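Local coordinates for sensor protein CzcS (Pseudomonas aeruginosa, PDB 5GPO) that senses zinc through this sensor domain of a membrane histidine kinase, probably passing the signal on by phosphorelay in a two-component system, at residues G50-L64 / M114-E127. Sequence-based numbering, arbitrary orientation.
Sequences GLHLSILDSRSGQPL and MKNGTPVQVLLSSE
Pro119 CD sits over one face of the Arg59 guanidinium, 3.7 Å from Arg59 NE and offset toward the rim; the two side chains cross at about a right angle. Bent at chi3 (-62°), the arginine turns back to grip Asp57 side-on: NE meets OD1 and NH2 meets OD2, both on syn lone pairs and nearly in the guanidinium plane. The anti lone pair of OD1 takes Arg59 N, an Asx turn. Thr118 CG2 packs 3.6 Å from Asp57 OD2, and Ser58 N closes the strand pair on Pro119 O at 2.8 Å. From here strands 51-57 and 119-127, the latter the middle strand, run antiparallel in a five-stranded sheet whose 2-1-5-4-3 order is consistent with a PAS-like sensor domain. His52 with Ser125, Ser54 with Leu123 and Leu56 with Gln121 each exchange two N-H...O bonds. On one face Leu53 CD1 crosses Val122 CG1 obliquely at 3.6 Å, and Ile55 packs on Leu41 of the second subunit; Ile55 CG2 reaches Val120 CB (3.8 Å) at the strand end. The opposite face, with Leu56 and Leu123, is covered by helix 75-86. Paired backbone bonds and apolar packing thus join the strands, while the bidentate salt bridge fixes the guanidinium against proline at their loop end.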
ATOM      1  N   GLY B  50       1.977  -3.116   4.459  1.00 26.32           N
ATOM      2  CA  GLY B  50       2.056  -3.029   5.906  1.00 21.63           C
ATOM      3  C   GLY B  50       0.869  -2.352   6.554  1.00 19.69           C
ATOM      4  O   GLY B  50       0.912  -2.039   7.744  1.00 22.56           O
ATOM      5  N   LEU B  51      -0.187  -2.120   5.795  1.00 20.20           N
ATOM      6  CA  LEU B  51      -1.391  -1.476   6.275  1.00 20.60           C
ATOM      7  C   LEU B  51      -2.583  -2.333   5.870  1.00 15.98           C
ATOM      8  O   LEU B  51      -2.556  -3.014   4.839  1.00 19.11           O
ATOM      9  CB  LEU B  51      -1.496  -0.057   5.697  1.00 18.72           C
ATOM     10  CG  LEU B  51      -0.400   0.962   6.004  1.00 20.95           C
ATOM     11  CD1 LEU B  51      -0.425   2.041   4.946  1.00 22.06           C
ATOM     12  CD2 LEU B  51      -0.636   1.585   7.383  1.00 17.09           C
ATOM     13  N   HIS B  52      -3.617  -2.339   6.707  1.00 17.88           N
ATOM     14  CA  HIS B  52      -4.834  -3.049   6.358  1.00 18.87           C
ATOM     15  C   HIS B  52      -6.031  -2.185   6.728  1.00 19.31           C
ATOM     16  O   HIS B  52      -6.010  -1.484   7.743  1.00 20.41           O
ATOM     17  CB  HIS B  52      -4.917  -4.407   7.062  1.00 18.28           C
ATOM     18  CG  HIS B  52      -6.066  -5.252   6.598  1.00 21.01           C
ATOM     19  ND1 HIS B  52      -7.321  -5.167   7.158  1.00 23.15           N
ATOM     20  CD2 HIS B  52      -6.154  -6.189   5.621  1.00 24.42           C
ATOM     21  CE1 HIS B  52      -8.134  -6.020   6.557  1.00 17.98           C
ATOM     22  NE2 HIS B  52      -7.451  -6.650   5.616  1.00 25.04           N
ATOM     23  N   LEU B  53      -7.046  -2.194   5.875  1.00 16.24           N
ATOM     24  CA  LEU B  53      -8.220  -1.363   6.122  1.00 22.08           C
ATOM     25  C   LEU B  53      -9.485  -2.199   6.048  1.00 21.90           C
ATOM     26  O   LEU B  53      -9.712  -2.906   5.058  1.00 14.09           O
ATOM     27  CB  LEU B  53      -8.281  -0.202   5.129  1.00 16.72           C
ATOM     28  CG  LEU B  53      -9.446   0.790   5.297  1.00 20.27           C
ATOM     29  CD1 LEU B  53      -9.467   1.374   6.708  1.00 17.67           C
ATOM     30  CD2 LEU B  53      -9.349   1.898   4.260  1.00 21.42           C
ATOM     31  N   SER B  54     -10.292  -2.133   7.110  1.00 18.83           N
ATOM     32  CA  SER B  54     -11.582  -2.812   7.190  0.73 18.94           C
ATOM     33  C   SER B  54     -12.669  -1.780   7.385  1.00 21.21           C
ATOM     34  O   SER B  54     -12.584  -0.938   8.293  1.00 23.34           O
ATOM     35  CB  SER B  54     -11.628  -3.813   8.348  0.73 19.42           C
ATOM     36  OG  SER B  54     -10.835  -4.948   8.100  0.73 19.11           O
ATOM     37  N   ILE B  55     -13.696  -1.830   6.543  1.00 18.89           N
ATOM     38  CA  ILE B  55     -14.827  -0.925   6.632  1.00 19.41           C
ATOM     39  C   ILE B  55     -16.083  -1.769   6.720  1.00 18.51           C
ATOM     40  O   ILE B  55     -16.340  -2.587   5.831  1.00 21.59           O
ATOM     41  CB  ILE B  55     -14.859   0.027   5.432  1.00 19.85           C
ATOM     42  CG1 ILE B  55     -13.609   0.909   5.520  1.00 20.91           C
ATOM     43  CG2 ILE B  55     -16.152   0.849   5.421  1.00 22.60           C
ATOM     44  CD1 ILE B  55     -13.648   2.089   4.663  1.00 31.06           C
ATOM     45  N   LEU B  56     -16.833  -1.609   7.815  1.00 15.26           N
ATOM     46  CA  LEU B  56     -18.027  -2.395   8.112  1.00 21.90           C
ATOM     47  C   LEU B  56     -19.243  -1.486   8.115  1.00 18.79           C
ATOM     48  O   LEU B  56     -19.175  -0.360   8.615  1.00 19.99           O
ATOM     49  CB  LEU B  56     -17.939  -3.064   9.491  1.00 20.59           C
ATOM     50  CG  LEU B  56     -16.599  -3.670   9.897  1.00 25.34           C
ATOM     51  CD1 LEU B  56     -16.690  -4.256  11.290  1.00 36.33           C
ATOM     52  CD2 LEU B  56     -16.211  -4.714   8.896  1.00 20.37           C
ATOM     53  N   ASP B  57     -20.351  -1.982   7.559  1.00 19.03           N
ATOM     54  CA  ASP B  57     -21.657  -1.359   7.768  1.00 17.48           C
ATOM     55  C   ASP B  57     -22.011  -1.362   9.257  1.00 19.46           C
ATOM     56  O   ASP B  57     -22.116  -2.426   9.882  1.00 22.41           O
ATOM     57  CB  ASP B  57     -22.710  -2.120   6.947  1.00 26.96           C
ATOM     58  CG  ASP B  57     -23.998  -1.320   6.720  1.00 25.78           C
ATOM     59  OD1 ASP B  57     -24.601  -0.846   7.694  1.00 28.31           O
ATOM     60  OD2 ASP B  57     -24.418  -1.182   5.556  1.00 27.79           O
ATOM     61  N   SER B  58     -22.179  -0.160   9.830  1.00 16.42           N
ATOM     62  CA  SER B  58     -22.508  -0.026  11.244  1.00 21.17           C
ATOM     63  C   SER B  58     -23.825  -0.705  11.597  1.00 20.46           C
ATOM     64  O   SER B  58     -24.017  -1.118  12.739  1.00 17.60           O
ATOM     65  CB  SER B  58     -22.611   1.449  11.638  1.00 17.08           C
ATOM     66  OG  SER B  58     -21.369   2.130  11.509  1.00 25.44           O
ATOM     67  N   ARG B  59     -24.756  -0.778  10.655  1.00 18.31           N
ATOM     68  CA  ARG B  59     -26.089  -1.267  11.006  1.00 20.32           C
ATOM     69  C   ARG B  59     -26.123  -2.781  11.120  1.00 18.66           C
ATOM     70  O   ARG B  59     -26.814  -3.324  11.992  1.00 23.91           O
ATOM     71  CB  ARG B  59     -27.096  -0.760   9.982  1.00 16.54           C
ATOM     72  CG  ARG B  59     -27.098   0.753   9.896  1.00 25.16           C
ATOM     73  CD  ARG B  59     -27.718   1.225   8.605  1.00 24.10           C
ATOM     74  NE  ARG B  59     -26.975   0.780   7.433  1.00 21.08           N
ATOM     75  CZ  ARG B  59     -27.316   1.082   6.185  1.00 25.36           C
ATOM     76  NH1 ARG B  59     -28.390   1.829   5.963  1.00 26.31           N
ATOM     77  NH2 ARG B  59     -26.597   0.644   5.163  1.00 22.41           N
ATOM     78  N   SER B  60     -25.356  -3.481  10.278  1.00 22.27           N
ATOM     79  CA  SER B  60     -25.371  -4.938  10.230  1.00 20.25           C
ATOM     80  C   SER B  60     -24.114  -5.598  10.777  1.00 23.44           C
ATOM     81  O   SER B  60     -24.146  -6.790  11.080  1.00 22.91           O
ATOM     82  CB  SER B  60     -25.571  -5.416   8.786  1.00 24.15           C
ATOM     83  OG  SER B  60     -24.481  -5.035   7.952  1.00 23.75           O
ATOM     84  N   GLY B  61     -23.018  -4.867  10.919  1.00 20.09           N
ATOM     85  CA  GLY B  61     -21.751  -5.497  11.201  1.00 18.24           C
ATOM     86  C   GLY B  61     -21.080  -6.129  10.003  1.00 18.45           C
ATOM     87  O   GLY B  61     -19.984  -6.677  10.148  1.00 22.80           O
ATOM     88  N   GLN B  62     -21.684  -6.062   8.830  1.00 24.54           N
ATOM     89  CA  GLN B  62     -21.120  -6.804   7.706  1.00 22.73           C
ATOM     90  C   GLN B  62     -20.002  -6.009   7.032  1.00 23.42           C
ATOM     91  O   GLN B  62     -20.102  -4.788   6.881  1.00 20.99           O
ATOM     92  CB  GLN B  62     -22.216  -7.145   6.697  1.00 26.31           C
ATOM     93  CG  GLN B  62     -23.239  -8.153   7.249  1.00 28.13           C
ATOM     94  CD  GLN B  62     -22.707  -9.572   7.265  1.00 32.03           C
ATOM     95  OE1 GLN B  62     -22.091 -10.016   6.304  1.00 34.91           O
ATOM     96  NE2 GLN B  62     -22.932 -10.288   8.365  1.00 35.47           N
ATOM     97  N   PRO B  63     -18.924  -6.674   6.616  1.00 26.22           N
ATOM     98  CA  PRO B  63     -17.852  -5.949   5.919  1.00 23.42           C
ATOM     99  C   PRO B  63     -18.363  -5.334   4.624  1.00 22.70           C
ATOM    100  O   PRO B  63     -19.097  -5.965   3.864  1.00 24.30           O
ATOM    101  CB  PRO B  63     -16.788  -7.027   5.668  1.00 30.06           C
ATOM    102  CG  PRO B  63     -17.440  -8.348   5.946  1.00 26.56           C
ATOM    103  CD  PRO B  63     -18.569  -8.069   6.917  1.00 27.42           C
ATOM    104  N   LEU B  64     -18.012  -4.070   4.401  1.00 20.96           N
ATOM    105  CA  LEU B  64     -18.274  -3.440   3.119  1.00 25.48           C
ATOM    106  C   LEU B  64     -17.027  -3.402   2.252  1.00 25.26           C
ATOM    107  O   LEU B  64     -17.115  -3.629   1.044  1.00 25.06           O
ATOM    108  CB  LEU B  64     -18.832  -2.022   3.309  1.00 29.13           C
ATOM    109  CG  LEU B  64     -18.859  -1.092   2.083  1.00 35.99           C
ATOM    110  CD1 LEU B  64     -19.713  -1.659   0.951  1.00 37.40           C
ATOM    111  CD2 LEU B  64     -19.322   0.314   2.436  1.00 32.06           C
ATOM    112  N   MET B 114     -20.460   7.536   5.258  1.00 28.21           N
ATOM    113  CA  MET B 114     -20.095   7.661   3.862  1.00 30.94           C
ATOM    114  C   MET B 114     -20.997   8.680   3.177  1.00 34.67           C
ATOM    115  O   MET B 114     -22.100   8.986   3.641  1.00 38.41           O
ATOM    116  CB  MET B 114     -20.180   6.303   3.174  1.00 34.82           C
ATOM    117  CG  MET B 114     -19.210   5.287   3.751  1.00 30.19           C
ATOM    118  SD  MET B 114     -19.150   3.784   2.785  1.00 33.04           S
ATOM    119  CE  MET B 114     -18.769   4.437   1.153  1.00 37.38           C
ATOM    120  N   LYS B 115     -20.504   9.221   2.059  1.00 41.14           N
ATOM    121  CA  LYS B 115     -21.225  10.302   1.398  1.00 41.38           C
ATOM    122  C   LYS B 115     -22.606   9.854   0.943  1.00 38.15           C
ATOM    123  O   LYS B 115     -23.551  10.650   0.959  1.00 43.86           O
ATOM    124  CB  LYS B 115     -20.417  10.836   0.213  1.00 40.82           C
ATOM    125  CG  LYS B 115     -20.916  12.189  -0.287  1.00 42.87           C
ATOM    126  CD  LYS B 115     -20.390  12.509  -1.674  1.00 40.22           C
ATOM    127  CE  LYS B 115     -18.927  12.908  -1.652  1.00 36.75           C
ATOM    128  NZ  LYS B 115     -18.397  13.097  -3.043  1.00 33.14           N
ATOM    129  N   ASN B 116     -22.753   8.586   0.568  1.00 42.46           N
ATOM    130  CA  ASN B 116     -24.036   8.055   0.137  1.00 35.29           C
ATOM    131  C   ASN B 116     -24.975   7.740   1.299  1.00 39.79           C
ATOM    132  O   ASN B 116     -26.054   7.193   1.065  1.00 38.50           O
ATOM    133  CB  ASN B 116     -23.828   6.806  -0.729  1.00 37.51           C
ATOM    134  CG  ASN B 116     -22.996   5.732  -0.036  1.00 38.84           C
ATOM    135  OD1 ASN B 116     -22.958   5.646   1.196  1.00 42.31           O
ATOM    136  ND2 ASN B 116     -22.333   4.900  -0.832  1.00 34.71           N
ATOM    137  N   GLY B 117     -24.597   8.069   2.535  1.00 36.23           N
ATOM    138  CA  GLY B 117     -25.444   7.895   3.692  1.00 28.67           C
ATOM    139  C   GLY B 117     -25.109   6.693   4.562  1.00 33.75           C
ATOM    140  O   GLY B 117     -25.605   6.615   5.692  1.00 33.22           O
ATOM    141  N   THR B 118     -24.293   5.762   4.081  1.00 28.77           N
ATOM    142  CA  THR B 118     -24.070   4.523   4.848  1.00 26.89           C
ATOM    143  C   THR B 118     -23.271   4.810   6.110  1.00 28.48           C
ATOM    144  O   THR B 118     -22.158   5.347   6.013  1.00 27.51           O
ATOM    145  CB  THR B 118     -23.329   3.471   4.020  1.00 29.14           C
ATOM    146  OG1 THR B 118     -24.010   3.237   2.783  1.00 33.88           O
ATOM    147  CG2 THR B 118     -23.241   2.147   4.808  1.00 27.96           C
ATOM    148  N   PRO B 119     -23.764   4.452   7.299  1.00 29.10           N
ATOM    149  CA  PRO B 119     -22.932   4.575   8.501  1.00 22.49           C
ATOM    150  C   PRO B 119     -21.975   3.393   8.575  1.00 25.42           C
ATOM    151  O   PRO B 119     -22.386   2.236   8.428  1.00 23.46           O
ATOM    152  CB  PRO B 119     -23.953   4.558   9.648  1.00 25.67           C
ATOM    153  CG  PRO B 119     -25.080   3.762   9.110  1.00 31.22           C
ATOM    154  CD  PRO B 119     -25.131   4.006   7.623  1.00 27.57           C
ATOM    155  N   VAL B 120     -20.689   3.690   8.766  1.00 20.55           N
ATOM    156  CA  VAL B 120     -19.655   2.665   8.716  1.00 19.09           C
ATOM    157  C   VAL B 120     -18.745   2.773   9.929  1.00 20.96           C
ATOM    158  O   VAL B 120     -18.590   3.842  10.538  1.00 19.93           O
ATOM    159  CB  VAL B 120     -18.813   2.718   7.410  1.00 16.72           C
ATOM    160  CG1 VAL B 120     -19.680   2.396   6.178  1.00 20.31           C
ATOM    161  CG2 VAL B 120     -18.042   4.064   7.258  1.00 15.77           C
ATOM    162  N   GLN B 121     -18.151   1.641  10.291  1.00 15.93           N
ATOM    163  CA  GLN B 121     -17.071   1.580  11.263  1.00 17.13           C
ATOM    164  C   GLN B 121     -15.789   1.265  10.506  1.00 18.59           C
ATOM    165  O   GLN B 121     -15.769   0.346   9.680  1.00 16.13           O
ATOM    166  CB  GLN B 121     -17.315   0.511  12.333  1.00 18.39           C
ATOM    167  CG  GLN B 121     -18.666   0.583  13.050  1.00 21.21           C
ATOM    168  CD  GLN B 121     -18.698   1.615  14.164  1.00 22.66           C
ATOM    169  OE1 GLN B 121     -17.895   2.542  14.193  1.00 28.58           O
ATOM    170  NE2 GLN B 121     -19.633   1.448  15.096  1.00 25.52           N
ATOM    171  N   VAL B 122     -14.733   2.025  10.787  1.00 18.11           N
ATOM    172  CA  VAL B 122     -13.492   1.991  10.017  1.00 18.67           C
ATOM    173  C   VAL B 122     -12.399   1.488  10.939  1.00 19.17           C
ATOM    174  O   VAL B 122     -12.145   2.086  11.991  1.00 21.30           O
ATOM    175  CB  VAL B 122     -13.128   3.373   9.453  1.00 17.20           C
ATOM    176  CG1 VAL B 122     -11.748   3.313   8.735  1.00 19.03           C
ATOM    177  CG2 VAL B 122     -14.225   3.871   8.500  1.00 19.70           C
ATOM    178  N   LEU B 123     -11.748   0.402  10.544  1.00 17.98           N
ATOM    179  CA  LEU B 123     -10.706  -0.237  11.339  1.00 17.15           C
ATOM    180  C   LEU B 123      -9.410  -0.193  10.537  1.00 19.81           C
ATOM    181  O   LEU B 123      -9.260  -0.928   9.555  1.00 18.88           O
ATOM    182  CB  LEU B 123     -11.095  -1.674  11.686  1.00 19.01           C
ATOM    183  CG  LEU B 123     -12.437  -1.866  12.391  1.00 18.03           C
ATOM    184  CD1 LEU B 123     -12.751  -3.354  12.635  1.00 17.82           C
ATOM    185  CD2 LEU B 123     -12.472  -1.132  13.711  1.00 23.19           C
ATOM    186  N   LEU B 124      -8.475   0.658  10.952  1.00 18.22           N
ATOM    187  CA  LEU B 124      -7.204   0.821  10.261  1.00 18.88           C
ATOM    188  C   LEU B 124      -6.075   0.256  11.116  1.00 17.85           C
ATOM    189  O   LEU B 124      -5.887   0.664  12.271  1.00 18.37           O
ATOM    190  CB  LEU B 124      -6.957   2.296   9.933  1.00 14.15           C
ATOM    191  CG  LEU B 124      -5.640   2.700   9.268  1.00 15.51           C
ATOM    192  CD1 LEU B 124      -5.477   2.082   7.879  1.00 17.04           C
ATOM    193  CD2 LEU B 124      -5.606   4.236   9.177  1.00 18.59           C
ATOM    194  N   SER B 125      -5.314  -0.666  10.541  1.00 21.15           N
ATOM    195  CA  SER B 125      -4.293  -1.390  11.285  1.00 19.73           C
ATOM    196  C   SER B 125      -2.945  -1.218  10.607  1.00 23.72           C
ATOM    197  O   SER B 125      -2.856  -1.087   9.382  1.00 21.56           O
ATOM    198  CB  SER B 125      -4.637  -2.873  11.406  1.00 21.30           C
ATOM    199  OG  SER B 125      -5.769  -3.073  12.229  1.00 33.92           O
ATOM    200  N   SER B 126      -1.894  -1.212  11.417  1.00 24.62           N
ATOM    201  CA  SER B 126      -0.545  -0.977  10.932  0.54 21.71           C
ATOM    202  C   SER B 126       0.435  -1.875  11.667  1.00 24.93           C
ATOM    203  O   SER B 126       0.315  -2.071  12.879  1.00 27.51           O
ATOM    204  CB  SER B 126      -0.131   0.484  11.128  0.54 26.03           C
ATOM    205  OG  SER B 126      -0.087   0.801  12.510  0.54 24.05           O
ATOM    206  N   GLU B 127       1.406  -2.410  10.928  1.00 25.92           N
ATOM    207  CA  GLU B 127       2.523  -3.111  11.546  1.00 31.32           C
ATOM    208  C   GLU B 127       3.423  -2.098  12.239  1.00 34.83           C
ATOM    209  O   GLU B 127       3.896  -1.147  11.607  1.00 44.07           O
ATOM    210  CB  GLU B 127       3.345  -3.861  10.500  1.00 38.18           C
ATOM    211  CG  GLU B 127       2.761  -5.129   9.935  1.00 44.33           C
ATOM    212  CD  GLU B 127       3.817  -5.937   9.182  1.00 48.49           C
ATOM    213  OE1 GLU B 127       4.254  -6.988   9.701  1.00 48.15           O
ATOM    214  OE2 GLU B 127       4.242  -5.498   8.091  1.00 39.08           O
TER
HETATM  215  O   HOH W   1       2.789  -0.156   9.534  1.00 34.41           O
HETATM  216  O   HOH W   2      -7.929  -3.667   9.381  1.00 23.29           O
HETATM  217  O   HOH W   3     -25.656   0.795   1.927  1.00 40.90           O